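Local coordinates for protein putative citrate lyase (Ralstonia eutropha, PDB 3QQW) that is a putative lyase of the HpcH/HpaI aldolase and citrate lyase family, probably magnesium-dependent and perhaps acting on (S)-citramalyl-CoA, at residues A213-A217 with N218-P222; V150-T154 with H155-R159. All blocks are in the same frame, centred on the assembly; numbering follows the deposited sequence.

Following the chain from its N terminus, interaction 2 comes first: it rounds the turn from strand 148-152 into helix 155-159. Interaction 1 comes later, joining the end of helix 202-217 to strand 221-224. The two are in series, neither nesting nor crossing, with centres about 14 Å apart and nearest atoms about 7 Å apart. They serve the two kinds of connection in a beta/alpha barrel, strand to helix and helix to strand, at opposite ends of its strands. Strand 170-175 lies between their two strands, and Met211 of helix 202-217 touches both Ile152 and Pro222. Across the assembly, Ala217 packs against His155 of a neighbouring subunit.

Interaction 1 of 2, residues A213-A217 with N218-P222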
ATOM      1  N   ALA C 213      -4.701   8.779   1.426  1.00 38.12           N
ATOM      2  CA  ALA C 213      -4.141   8.929   0.087  1.00 38.83           C
ATOM      3  C   ALA C 213      -5.242   9.130  -0.970  1.00 41.57           C
ATOM      4  O   ALA C 213      -5.091   9.999  -1.821  1.00 41.85           O
ATOM      5  CB  ALA C 213      -3.278   7.713  -0.265  1.00 39.31           C
ATOM      6  N   ALA C 214      -6.353   8.355  -0.884  1.00 39.17           N
ATOM      7  CA  ALA C 214      -7.486   8.423  -1.812  1.00 40.40           C
ATOM      8  C   ALA C 214      -8.243   9.737  -1.676  1.00 43.37           C
ATOM      9  O   ALA C 214      -8.635  10.323  -2.680  1.00 42.57           O
ATOM     10  CB  ALA C 214      -8.429   7.252  -1.579  1.00 40.89           C
ATOM     11  N   ALA C 215      -8.452  10.181  -0.424  1.00 40.02           N
ATOM     12  CA  ALA C 215      -9.160  11.402  -0.089  1.00 39.05           C
ATOM     13  C   ALA C 215      -8.396  12.607  -0.590  1.00 45.36           C
ATOM     14  O   ALA C 215      -8.931  13.387  -1.400  1.00 48.28           O
ATOM     15  CB  ALA C 215      -9.374  11.488   1.417  1.00 38.90           C
ATOM     16  N   LEU C 216      -7.113  12.720  -0.188  1.00 39.62           N
ATOM     17  CA  LEU C 216      -6.267  13.844  -0.575  1.00 39.36           C
ATOM     18  C   LEU C 216      -6.016  13.880  -2.080  1.00 45.92           C
ATOM     19  O   LEU C 216      -5.961  14.968  -2.639  1.00 48.10           O
ATOM     20  CB  LEU C 216      -4.954  13.871   0.208  1.00 38.20           C
ATOM     21  CG  LEU C 216      -5.091  14.052   1.720  1.00 38.31           C
ATOM     22  CD1 LEU C 216      -3.764  13.951   2.373  1.00 37.40           C
ATOM     23  CD2 LEU C 216      -5.804  15.351   2.081  1.00 37.28           C
ATOM     24  N   ALA C 217      -5.953  12.717  -2.742  1.00 42.29           N
ATOM     25  CA  ALA C 217      -5.788  12.656  -4.202  1.00 42.75           C
ATOM     26  C   ALA C 217      -6.986  13.253  -4.930  1.00 45.76           C
ATOM     27  O   ALA C 217      -6.850  13.663  -6.072  1.00 46.31           O
ATOM     28  CB  ALA C 217      -5.592  11.218  -4.653  1.00 42.52           C
ATOM     29  N   ASN C 218      -8.146  13.314  -4.270  1.00 41.82           N
ATOM     30  CA  ASN C 218      -9.389  13.779  -4.891  1.00 42.27           C
ATOM     31  C   ASN C 218     -10.005  15.017  -4.220  1.00 44.65           C
ATOM     32  O   ASN C 218     -11.202  15.251  -4.361  1.00 43.19           O
ATOM     33  CB  ASN C 218     -10.391  12.619  -4.874  1.00 40.90           C
ATOM     34  CG  ASN C 218     -10.018  11.561  -5.861  1.00 51.03           C
ATOM     35  OD1 ASN C 218     -10.251  11.710  -7.056  1.00 45.84           O
ATOM     36  ND2 ASN C 218      -9.374  10.505  -5.407  1.00 37.35           N
ATOM     37  N   GLY C 219      -9.192  15.794  -3.512  1.00 41.98           N
ATOM     38  CA  GLY C 219      -9.645  17.009  -2.829  1.00 42.04           C
ATOM     39  C   GLY C 219     -10.735  16.747  -1.810  1.00 45.71           C
ATOM     40  O   GLY C 219     -11.697  17.511  -1.705  1.00 46.89           O
ATOM     41  N   ILE C 220     -10.605  15.635  -1.085  1.00 39.75           N
ATOM     42  CA  ILE C 220     -11.550  15.223  -0.053  1.00 38.00           C
ATOM     43  C   ILE C 220     -10.821  15.256   1.275  1.00 40.96           C
ATOM     44  O   ILE C 220      -9.643  14.918   1.339  1.00 40.15           O
ATOM     45  CB  ILE C 220     -12.158  13.817  -0.377  1.00 39.61           C
ATOM     46  CG1 ILE C 220     -13.048  13.888  -1.651  1.00 42.43           C
ATOM     47  CG2 ILE C 220     -12.944  13.250   0.783  1.00 36.62           C
ATOM     48  CD1 ILE C 220     -13.312  12.566  -2.268  1.00 52.62           C
ATOM     49  N   VAL C 221     -11.523  15.675   2.325  1.00 38.18           N
ATOM     50  CA  VAL C 221     -10.988  15.716   3.669  1.00 37.47           C
ATOM     51  C   VAL C 221     -10.983  14.284   4.267  1.00 40.06           C
ATOM     52  O   VAL C 221     -12.044  13.647   4.354  1.00 38.43           O
ATOM     53  CB  VAL C 221     -11.784  16.719   4.565  1.00 39.68           C
ATOM     54  CG1 VAL C 221     -11.456  16.537   6.044  1.00 37.87           C
ATOM     55  CG2 VAL C 221     -11.530  18.154   4.127  1.00 40.41           C
ATOM     56  N   PRO C 222      -9.816  13.769   4.722  1.00 36.09           N
ATOM     57  CA  PRO C 222      -9.831  12.465   5.413  1.00 35.02           C
ATOM     58  C   PRO C 222     -10.119  12.682   6.908  1.00 38.49           C
ATOM     59  O   PRO C 222      -9.466  13.505   7.539  1.00 37.36           O
ATOM     60  CB  PRO C 222      -8.429  11.905   5.143  1.00 37.31           C
ATOM     61  CG  PRO C 222      -7.579  13.124   4.730  1.00 42.31           C
ATOM     62  CD  PRO C 222      -8.458  14.343   4.682  1.00 37.55           C
TER
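Asn218 folds back over the last turn of helix 202-217 and sends ND2 to Ala214 O, 2.8 Å away. The bond is nearly straight at the hydrogen (172°), the carbonyl oxygen lies almost in the amide plane of Asn218, and the donor lies in the carbonyl plane of Ala214. Flat group thus meets flat group in the orientation that favours a strong bond. With CG beside its own backbone N (chi1 -72°), the amide of Asn218 lies within reach of the Ala214 carbonyl, one turn back.

Ala215 O serves two backbone donors. Asn218 N reaches it at 3.0 Å and Ile220 N at 2.8 Å, the two standing over opposite faces of the carbonyl plane. Gly219 N adds only a weak bond to Leu216 O. Between these donors the chain reverses at Gly219, whose positive phi of 59° is a left-handed helical conformation.

The apolar side chains meet on the other flank of the turn. Ile220 brings its short branch to the methyl of Ala215, CG2 to CB 4.0 Å, and the ring of Pro222 presents its CB to that same methyl at 3.9 Å. Leu216 crosses the proline ring at about a right angle, with CD2 lying 3.9 Å from Pro222 CD. Ala215 and Ile220 also touch Leu173 of strand 170-175, while Leu216 packs against Ala187 of a second subunit.

The Ile220-to-Ala215 bond enclosing a left-handed glycine, the weaker Gly219-to-Leu216 bond inside it, and the contact between Ala215 and Ile220 identify a Schellman motif. It ends the helix and leads the chain into strand 221-224, one of the helix-to-strand connections of the TIM barrel.

Interaction 2 of 2, residues V150-T154 with H155-R159; sequences VLIET and HGALR
Thr154 caps the N terminus of helix 155-159, with Ile152 packed on Ala157 and Leu158 behind it, where strand 148-152 of the TIM barrel runs out at its C-terminal end and the chain turns into the helix. The evidence for the cap is the bond from Ala157 N to Thr154 OG1, 3.0 Å long with an angle of 159° at the hydrogen. Thr154 holds OG1 between its backbone N and carbonyl carbon (chi1 68°), which points the hydroxyl at the first helical turn and leaves CG2 beside the backbone N. The same oxygen comes within 3.3 Å of Ala157 CB, so the methyl lies close alongside the cap. Thr154 O meanwhile takes Leu158 N at 3.1 Å and opens the helical bonding pattern.

Ile152 covers the inner side of the turn with both its branches. CG2 lies 3.8 Å from Leu158 CA, and CD1 reaches Ala157 CB at 4.1 Å; this branching lets one side chain touch two consecutive helix residues. The axes of strand 150-152 and helix 155-159 diverge by 103°. Met211 and Ile164 pack against Ile152 from other helices, continuing this apolar layer.

Thr154 OG1 is gripped twice, since it also bonds to Ala120 O; as a carbonyl can only accept, the hydroxyl must donate there while it accepts from Ala157 N. That fixes its rotation and ties the helix start to the loop following strand 115-117. Glu153, predicted to bind magnesium and substrate, directly precedes the capping residue, and its CA–CB bond points away from the helix. The backbone N of Lys119 hydrogen-bonds to OE2 and helps orient the carboxylate, whose OE1 lies close to Asp179 OD2. Two carboxylates so near each other are consistent with a site made for a metal ion.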
ATOM      1  N   VAL C 150     -18.466   9.744   3.499  1.00 34.86           N
ATOM      2  CA  VAL C 150     -18.547   8.294   3.294  1.00 35.12           C
ATOM      3  C   VAL C 150     -17.637   7.568   4.267  1.00 38.74           C
ATOM      4  O   VAL C 150     -16.438   7.842   4.339  1.00 38.26           O
ATOM      5  CB  VAL C 150     -18.230   7.918   1.815  1.00 39.62           C
ATOM      6  CG1 VAL C 150     -18.294   6.419   1.590  1.00 39.95           C
ATOM      7  CG2 VAL C 150     -19.183   8.627   0.868  1.00 40.55           C
ATOM      8  N   LEU C 151     -18.215   6.629   5.015  1.00 35.97           N
ATOM      9  CA  LEU C 151     -17.431   5.776   5.902  1.00 35.84           C
ATOM     10  C   LEU C 151     -16.704   4.716   5.103  1.00 39.72           C
ATOM     11  O   LEU C 151     -17.314   4.047   4.258  1.00 37.80           O
ATOM     12  CB  LEU C 151     -18.328   5.084   6.937  1.00 36.14           C
ATOM     13  CG  LEU C 151     -18.498   5.700   8.339  1.00 39.36           C
ATOM     14  CD1 LEU C 151     -17.191   5.827   9.079  1.00 38.24           C
ATOM     15  CD2 LEU C 151     -19.242   6.969   8.286  1.00 40.80           C
ATOM     16  N   ILE C 152     -15.400   4.570   5.366  1.00 37.63           N
ATOM     17  CA  ILE C 152     -14.555   3.504   4.818  1.00 37.24           C
ATOM     18  C   ILE C 152     -14.322   2.603   6.001  1.00 40.99           C
ATOM     19  O   ILE C 152     -13.527   2.931   6.877  1.00 40.18           O
ATOM     20  CB  ILE C 152     -13.272   4.036   4.131  1.00 39.79           C
ATOM     21  CG1 ILE C 152     -13.628   5.106   3.027  1.00 38.57           C
ATOM     22  CG2 ILE C 152     -12.420   2.875   3.579  1.00 39.53           C
ATOM     23  CD1 ILE C 152     -14.583   4.647   1.851  1.00 38.59           C
ATOM     24  N   GLU C 153     -15.161   1.551   6.123  1.00 39.69           N
ATOM     25  CA  GLU C 153     -15.119   0.672   7.293  1.00 39.60           C
ATOM     26  C   GLU C 153     -15.394  -0.797   6.946  1.00 44.67           C
ATOM     27  O   GLU C 153     -15.747  -1.591   7.826  1.00 45.37           O
ATOM     28  CB  GLU C 153     -16.094   1.170   8.367  1.00 40.39           C
ATOM     29  CG  GLU C 153     -17.549   1.302   7.955  1.00 46.28           C
ATOM     30  CD  GLU C 153     -18.414   2.040   8.962  1.00 57.41           C
ATOM     31  OE1 GLU C 153     -17.946   2.275  10.097  1.00 67.13           O
ATOM     32  OE2 GLU C 153     -19.561   2.398   8.614  1.00 55.28           O
ATOM     33  N   THR C 154     -15.250  -1.150   5.665  1.00 39.58           N
ATOM     34  CA  THR C 154     -15.436  -2.515   5.188  1.00 39.56           C
ATOM     35  C   THR C 154     -14.297  -2.877   4.264  1.00 43.39           C
ATOM     36  O   THR C 154     -13.596  -1.988   3.783  1.00 43.66           O
ATOM     37  CB  THR C 154     -16.788  -2.695   4.492  1.00 44.16           C
ATOM     38  OG1 THR C 154     -16.801  -1.972   3.272  1.00 46.56           O
ATOM     39  CG2 THR C 154     -17.964  -2.322   5.366  1.00 42.29           C
ATOM     40  N   HIS C 155     -14.122  -4.176   3.986  1.00 41.30           N
ATOM     41  CA  HIS C 155     -13.107  -4.658   3.052  1.00 39.66           C
ATOM     42  C   HIS C 155     -13.373  -4.089   1.665  1.00 43.91           C
ATOM     43  O   HIS C 155     -12.463  -3.542   1.046  1.00 44.43           O
ATOM     44  CB  HIS C 155     -13.083  -6.181   2.987  1.00 40.57           C
ATOM     45  CG  HIS C 155     -12.647  -6.851   4.239  1.00 43.79           C
ATOM     46  ND1 HIS C 155     -11.353  -6.743   4.697  1.00 45.22           N
ATOM     47  CD2 HIS C 155     -13.337  -7.681   5.059  1.00 45.65           C
ATOM     48  CE1 HIS C 155     -11.308  -7.476   5.802  1.00 45.55           C
ATOM     49  NE2 HIS C 155     -12.484  -8.053   6.058  1.00 46.18           N
ATOM     50  N   GLY C 156     -14.620  -4.180   1.210  1.00 40.95           N
ATOM     51  CA  GLY C 156     -15.027  -3.680  -0.104  1.00 40.25           C
ATOM     52  C   GLY C 156     -14.865  -2.183  -0.284  1.00 42.56           C
ATOM     53  O   GLY C 156     -14.391  -1.736  -1.330  1.00 43.68           O
ATOM     54  N   ALA C 157     -15.240  -1.390   0.733  1.00 35.22           N
ATOM     55  CA  ALA C 157     -15.082   0.058   0.641  1.00 33.76           C
ATOM     56  C   ALA C 157     -13.590   0.445   0.659  1.00 40.62           C
ATOM     57  O   ALA C 157     -13.210   1.419   0.007  1.00 40.96           O
ATOM     58  CB  ALA C 157     -15.823   0.758   1.759  1.00 33.30           C
ATOM     59  N   LEU C 158     -12.739  -0.317   1.378  1.00 37.59           N
ATOM     60  CA  LEU C 158     -11.306  -0.038   1.369  1.00 37.38           C
ATOM     61  C   LEU C 158     -10.724  -0.432   0.013  1.00 41.57           C
ATOM     62  O   LEU C 158     -10.006   0.352  -0.588  1.00 43.10           O
ATOM     63  CB  LEU C 158     -10.550  -0.737   2.524  1.00 36.59           C
ATOM     64  CG  LEU C 158      -9.025  -0.510   2.551  1.00 38.54           C
ATOM     65  CD1 LEU C 158      -8.660   0.984   2.787  1.00 37.20           C
ATOM     66  CD2 LEU C 158      -8.350  -1.440   3.548  1.00 37.38           C
ATOM     67  N   ARG C 159     -11.076  -1.605  -0.484  1.00 37.70           N
ATOM     68  CA  ARG C 159     -10.633  -2.059  -1.798  1.00 40.49           C
ATOM     69  C   ARG C 159     -11.012  -1.010  -2.868  1.00 47.84           C
ATOM     70  O   ARG C 159     -10.167  -0.667  -3.699  1.00 50.14           O
ATOM     71  CB  ARG C 159     -11.261  -3.435  -2.112  1.00 42.17           C
ATOM     72  CG  ARG C 159     -10.954  -4.022  -3.488  1.00 51.90           C
ATOM     73  CD  ARG C 159     -12.046  -5.022  -3.919  1.00 57.27           C
ATOM     74  NE  ARG C 159     -13.388  -4.418  -3.958  1.00 68.41           N
ATOM     75  CZ  ARG C 159     -14.479  -4.940  -3.387  1.00 83.57           C
ATOM     76  NH1 ARG C 159     -14.411  -6.110  -2.748  1.00 57.80           N
ATOM     77  NH2 ARG C 159     -15.643  -4.294  -3.444  1.00 59.49           N
TER